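Local atomic coordinates of DUF4974 domain-containing protein (Parabacteroides distasonis, PDB entry 4M0N), a protein that probably acts as an anti-sigma factor of the FecR family, antagonising a sigma factor in signalling at the membrane. Residues F96-A108 with T165-M177. The protein carries 1 engineered substitution. Sequence-based numbering, arbitrary orientation.
Sequences FNVKAYQEDELMA and TPISSVIHDLERM
A polar interdomain contact centred on Arg176 and Asp104 joins the hairpin loop of the FecR domain, between strands 94-100 and 106-111, to helix 167-178 of the C-terminal domain. Arg176 grips Asp104 end-on, NH1 giving a nearly straight bond to OD1 (2.8 Å, 172°) and NH2 meeting the syn lone pair of OD2 at a tilt to the guanidinium plane. Arg176 NH1 also bonds Glu103 OE2 (3.0 Å), from above that carboxylate's plane; the Glu103 side chain lies about 4 Å from a bound magnesium ion. The guanidinium lies flat on the Tyr101 ring, planes 4° apart and Arg176 CZ 3.5 Å from the ring centroid, a stacked cation-pi pair; the phenol OH bonds the carbonyl of Ala45. This salt-bridge network spans the FecR and C-terminal FecR family regions: from Lys99, fully extended with CG opposite its own N (chi1 -174°), NZ donates to Asp173 OD1 (2.8 Å), which also accepts from Arg176 NH2. A leucine in place of Arg176 would probably leave Asp104 and Glu103 without their arginine partner and Tyr101 without its stacking partner. His172 ND1 donates to Asp104 OD1 (2.8 Å), which lies near the imidazole plane, from the face opposite Arg176 NH1. Nearer the helix start, Leu106 CD1 meets Pro166 CD at 4.4 Å.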
loop_
_atom_site.group_PDB
_atom_site.type_symbol
_atom_site.label_atom_id
_atom_site.label_comp_id
_atom_site.label_asym_id
_atom_site.label_seq_id
_atom_site.Cartn_x
_atom_site.Cartn_y
_atom_site.Cartn_z
ATOM N N PHE A 96 11.504 1.218 2.635
ATOM C CA PHE A 96 10.419 1.973 2.020
ATOM C C PHE A 96 9.230 1.088 1.740
ATOM O O PHE A 96 9.371 -0.138 1.559
ATOM C CB PHE A 96 10.886 2.615 0.723
ATOM C CG PHE A 96 11.457 1.620 -0.255
ATOM C CD1 PHE A 96 12.769 1.180 -0.140
ATOM C CD2 PHE A 96 10.677 1.115 -1.272
ATOM C CE1 PHE A 96 13.274 0.226 -1.013
ATOM C CE2 PHE A 96 11.176 0.131 -2.140
ATOM C CZ PHE A 96 12.492 -0.287 -2.018
ATOM N N ASN A 97 8.062 1.736 1.725
ATOM C CA ASN A 97 6.797 1.108 1.368
ATOM C C ASN A 97 6.391 1.416 -0.050
ATOM O O ASN A 97 6.492 2.537 -0.510
ATOM C CB ASN A 97 5.687 1.661 2.283
ATOM C CG ASN A 97 4.485 0.763 2.362
ATOM O OD1 ASN A 97 4.512 -0.282 3.041
ATOM N ND2 ASN A 97 3.379 1.203 1.754
ATOM N N VAL A 98 5.898 0.390 -0.747
ATOM C CA VAL A 98 5.343 0.554 -2.081
ATOM C C VAL A 98 3.939 -0.011 -2.028
ATOM O O VAL A 98 3.738 -1.194 -1.762
ATOM C CB VAL A 98 6.142 -0.228 -3.131
ATOM C CG1 VAL A 98 5.559 -0.002 -4.481
ATOM C CG2 VAL A 98 7.617 0.174 -3.109
ATOM N N LYS A 99 2.983 0.871 -2.239
ATOM C CA LYS A 99 1.569 0.475 -2.242
ATOM C C LYS A 99 1.084 0.653 -3.649
ATOM O O LYS A 99 0.901 1.793 -4.127
ATOM C CB LYS A 99 0.760 1.304 -1.269
ATOM C CG LYS A 99 -0.665 0.801 -1.178
ATOM C CD LYS A 99 -1.451 1.593 -0.189
ATOM C CE LYS A 99 -2.871 1.047 -0.143
ATOM N NZ LYS A 99 -3.532 1.697 1.009
ATOM N N ALA A 100 0.842 -0.459 -4.347
ATOM C CA ALA A 100 0.573 -0.445 -5.800
ATOM C C ALA A 100 -0.378 -1.563 -6.178
ATOM O O ALA A 100 -0.086 -2.392 -6.998
ATOM C CB ALA A 100 1.879 -0.541 -6.595
ATOM N N TYR A 101 -1.514 -1.588 -5.522
ATOM C CA TYR A 101 -2.551 -2.570 -5.825
ATOM C C TYR A 101 -3.149 -2.201 -7.185
ATOM O O TYR A 101 -3.579 -1.052 -7.436
ATOM C CB TYR A 101 -3.657 -2.571 -4.765
ATOM C CG TYR A 101 -3.252 -3.166 -3.456
ATOM C CD1 TYR A 101 -3.265 -4.542 -3.254
ATOM C CD2 TYR A 101 -2.848 -2.359 -2.409
ATOM C CE1 TYR A 101 -2.898 -5.102 -2.043
ATOM C CE2 TYR A 101 -2.506 -2.908 -1.205
ATOM C CZ TYR A 101 -2.510 -4.264 -1.024
ATOM O OH TYR A 101 -2.170 -4.776 0.193
ATOM N N GLN A 102 -3.213 -3.199 -8.054
ATOM C CA GLN A 102 -3.726 -2.962 -9.402
ATOM C C GLN A 102 -5.187 -2.532 -9.426
ATOM O O GLN A 102 -5.590 -1.762 -10.331
ATOM C CB GLN A 102 -3.425 -4.164 -10.320
ATOM C CG GLN A 102 -4.199 -5.429 -10.032
ATOM C CD GLN A 102 -3.751 -6.655 -10.861
ATOM O OE1 GLN A 102 -2.841 -6.613 -11.714
ATOM N NE2 GLN A 102 -4.406 -7.750 -10.602
ATOM N N GLU A 103 -5.962 -2.948 -8.420
ATOM C CA GLU A 103 -7.362 -2.509 -8.262
ATOM C C GLU A 103 -7.624 -1.109 -7.668
ATOM O O GLU A 103 -8.786 -0.674 -7.587
ATOM C CB GLU A 103 -8.150 -3.543 -7.442
ATOM C CG GLU A 103 -7.756 -3.688 -5.982
ATOM C CD GLU A 103 -6.770 -4.800 -5.709
ATOM O OE1 GLU A 103 -5.983 -5.111 -6.694
ATOM O OE2 GLU A 103 -6.812 -5.357 -4.526
ATOM N N ASP A 104 -6.583 -0.399 -7.242
ATOM C CA ASP A 104 -6.757 0.861 -6.520
ATOM C C ASP A 104 -6.543 2.038 -7.472
ATOM O O ASP A 104 -5.825 1.932 -8.460
ATOM C CB ASP A 104 -5.743 1.011 -5.385
ATOM C CG ASP A 104 -6.033 0.118 -4.174
ATOM O OD1 ASP A 104 -6.970 -0.721 -4.240
ATOM O OD2 ASP A 104 -5.293 0.277 -3.145
ATOM N N GLU A 105 -7.140 3.155 -7.119
ATOM C CA GLU A 105 -6.977 4.383 -7.885
ATOM C C GLU A 105 -5.610 5.016 -7.624
ATOM O O GLU A 105 -5.112 5.742 -8.476
ATOM C CB GLU A 105 -8.119 5.384 -7.621
ATOM C CG GLU A 105 -8.197 5.998 -6.232
ATOM C CD GLU A 105 -9.139 7.193 -6.159
ATOM O OE1 GLU A 105 -10.267 7.106 -6.696
ATOM O OE2 GLU A 105 -8.751 8.221 -5.558
ATOM N N LEU A 106 -5.000 4.744 -6.470
ATOM C CA LEU A 106 -3.729 5.359 -6.142
ATOM C C LEU A 106 -2.615 4.358 -5.954
ATOM O O LEU A 106 -2.855 3.226 -5.511
ATOM C CB LEU A 106 -3.835 6.181 -4.867
ATOM C CG LEU A 106 -4.933 7.233 -4.763
ATOM C CD1 LEU A 106 -5.010 7.812 -3.353
ATOM C CD2 LEU A 106 -4.650 8.319 -5.775
ATOM N N MET A 107 -1.397 4.787 -6.288
ATOM C CA MET A 107 -0.177 4.090 -5.967
ATOM C C MET A 107 0.712 5.056 -5.176
ATOM O O MET A 107 0.688 6.244 -5.421
ATOM C CB MET A 107 0.484 3.658 -7.267
ATOM C CG MET A 107 1.828 3.018 -7.161
ATOM S SD MET A 107 3.216 4.145 -7.304
ATOM C CE MET A 107 4.468 2.872 -7.479
ATOM N N ALA A 108 1.402 4.553 -4.170
ATOM C CA ALA A 108 2.252 5.422 -3.359
ATOM C C ALA A 108 3.511 4.730 -2.913
ATOM O O ALA A 108 3.496 3.551 -2.506
ATOM C CB ALA A 108 1.527 5.940 -2.133
ATOM N N THR A 165 -7.641 10.268 3.307
ATOM C CA THR A 165 -7.706 9.157 2.397
ATOM C C THR A 165 -9.100 9.078 1.821
ATOM O O THR A 165 -10.073 9.134 2.572
ATOM C CB THR A 165 -7.390 7.838 3.126
ATOM O OG1 THR A 165 -6.100 7.947 3.721
ATOM C CG2 THR A 165 -7.410 6.672 2.173
ATOM N N PRO A 166 -9.223 8.943 0.490
ATOM C CA PRO A 166 -10.565 8.805 -0.058
ATOM C C PRO A 166 -11.264 7.538 0.447
ATOM O O PRO A 166 -10.622 6.496 0.555
ATOM C CB PRO A 166 -10.320 8.702 -1.564
ATOM C CG PRO A 166 -9.002 9.353 -1.778
ATOM C CD PRO A 166 -8.202 9.021 -0.568
ATOM N N ILE A 167 -12.559 7.651 0.735
ATOM C CA ILE A 167 -13.364 6.523 1.237
ATOM C C ILE A 167 -13.270 5.292 0.317
ATOM O O ILE A 167 -13.185 4.173 0.805
ATOM C CB ILE A 167 -14.830 6.944 1.555
ATOM C CG1 ILE A 167 -15.624 5.805 2.211
ATOM C CG2 ILE A 167 -15.567 7.426 0.309
ATOM C CD1 ILE A 167 -15.065 5.305 3.521
ATOM N N SER A 168 -13.209 5.489 -0.998
ATOM C CA SER A 168 -13.109 4.343 -1.918
ATOM C C SER A 168 -11.826 3.564 -1.669
ATOM O O SER A 168 -11.805 2.332 -1.728
ATOM C CB SER A 168 -13.179 4.793 -3.387
ATOM O OG SER A 168 -12.318 5.896 -3.639
ATOM N N SER A 169 -10.743 4.285 -1.396
ATOM C CA SER A 169 -9.472 3.648 -1.104
ATOM C C SER A 169 -9.504 2.980 0.271
ATOM O O SER A 169 -9.030 1.875 0.424
ATOM C CB SER A 169 -8.316 4.655 -1.181
ATOM O OG SER A 169 -8.225 5.206 -2.487
ATOM N N VAL A 170 -10.047 3.670 1.263
ATOM C CA VAL A 170 -10.250 3.087 2.598
ATOM C C VAL A 170 -10.953 1.734 2.480
ATOM O O VAL A 170 -10.530 0.754 3.087
ATOM C CB VAL A 170 -11.093 4.035 3.489
ATOM C CG1 VAL A 170 -11.608 3.323 4.726
ATOM C CG2 VAL A 170 -10.268 5.259 3.885
ATOM N N ILE A 171 -12.029 1.683 1.707
ATOM C CA ILE A 171 -12.804 0.455 1.614
ATOM C C ILE A 171 -11.990 -0.681 1.011
ATOM O O ILE A 171 -12.112 -1.821 1.432
ATOM C CB ILE A 171 -14.116 0.678 0.827
ATOM C CG1 ILE A 171 -15.072 1.510 1.684
ATOM C CG2 ILE A 171 -14.732 -0.636 0.395
ATOM C CD1 ILE A 171 -16.249 2.022 0.896
ATOM N N HIS A 172 -11.152 -0.383 0.028
ATOM C CA HIS A 172 -10.282 -1.435 -0.503
ATOM C C HIS A 172 -9.300 -1.945 0.565
ATOM O O HIS A 172 -9.117 -3.142 0.707
ATOM C CB HIS A 172 -9.528 -0.912 -1.704
ATOM C CG HIS A 172 -10.341 -0.897 -2.955
ATOM N ND1 HIS A 172 -9.780 -1.024 -4.209
ATOM C CD2 HIS A 172 -11.677 -0.803 -3.145
ATOM C CE1 HIS A 172 -10.740 -0.995 -5.121
ATOM N NE2 HIS A 172 -11.901 -0.859 -4.502
ATOM N N ASP A 173 -8.717 -1.041 1.349
ATOM C CA ASP A 173 -7.843 -1.446 2.453
ATOM C C ASP A 173 -8.570 -2.334 3.445
ATOM O O ASP A 173 -8.025 -3.346 3.934
ATOM C CB ASP A 173 -7.302 -0.255 3.236
ATOM C CG ASP A 173 -6.291 0.561 2.466
ATOM O OD1 ASP A 173 -5.794 0.098 1.431
ATOM O OD2 ASP A 173 -5.981 1.669 2.947
ATOM N N LEU A 174 -9.804 -1.956 3.777
ATOM C CA LEU A 174 -10.581 -2.754 4.725
ATOM C C LEU A 174 -10.916 -4.129 4.176
ATOM O O LEU A 174 -10.741 -5.156 4.875
ATOM C CB LEU A 174 -11.857 -2.028 5.146
ATOM C CG LEU A 174 -11.704 -0.666 5.846
ATOM C CD1 LEU A 174 -13.079 -0.145 6.241
ATOM C CD2 LEU A 174 -10.782 -0.701 7.046
ATOM N N GLU A 175 -11.365 -4.176 2.929
ATOM C CA GLU A 175 -11.662 -5.462 2.313
ATOM C C GLU A 175 -10.468 -6.400 2.337
ATOM O O GLU A 175 -10.578 -7.593 2.659
ATOM C CB GLU A 175 -12.108 -5.302 0.858
ATOM C CG GLU A 175 -13.428 -4.615 0.655
ATOM C CD GLU A 175 -13.820 -4.629 -0.806
ATOM O OE1 GLU A 175 -13.134 -3.947 -1.600
ATOM O OE2 GLU A 175 -14.802 -5.313 -1.131
ATOM N N ARG A 176 -9.298 -5.862 2.017
ATOM C CA ARG A 176 -8.094 -6.660 2.001
ATOM C C ARG A 176 -7.598 -7.088 3.390
ATOM O O ARG A 176 -7.156 -8.220 3.582
ATOM C CB ARG A 176 -6.995 -5.885 1.280
ATOM C CG ARG A 176 -7.252 -5.802 -0.201
ATOM C CD ARG A 176 -6.033 -5.245 -0.931
ATOM N NE ARG A 176 -5.832 -3.840 -0.623
ATOM C CZ ARG A 176 -6.115 -2.819 -1.435
ATOM N NH1 ARG A 176 -6.625 -3.015 -2.628
ATOM N NH2 ARG A 176 -5.904 -1.571 -1.022
ATOM N N MET A 177 -7.680 -6.172 4.344
ATOM C CA MET A 177 -7.252 -6.461 5.715
ATOM C C MET A 177 -8.108 -7.504 6.378
ATOM O O MET A 177 -7.568 -8.404 7.021
ATOM C CB MET A 177 -7.291 -5.210 6.595
ATOM C CG MET A 177 -6.964 -5.494 8.068
ATOM S SD MET A 177 -6.554 -3.987 8.982
ATOM C CE MET A 177 -4.912 -3.533 8.379
HETATM O O HOH W 1 -4.262 -3.239 1.710
HETATM O O HOH W 2 -6.404 4.224 -3.936
#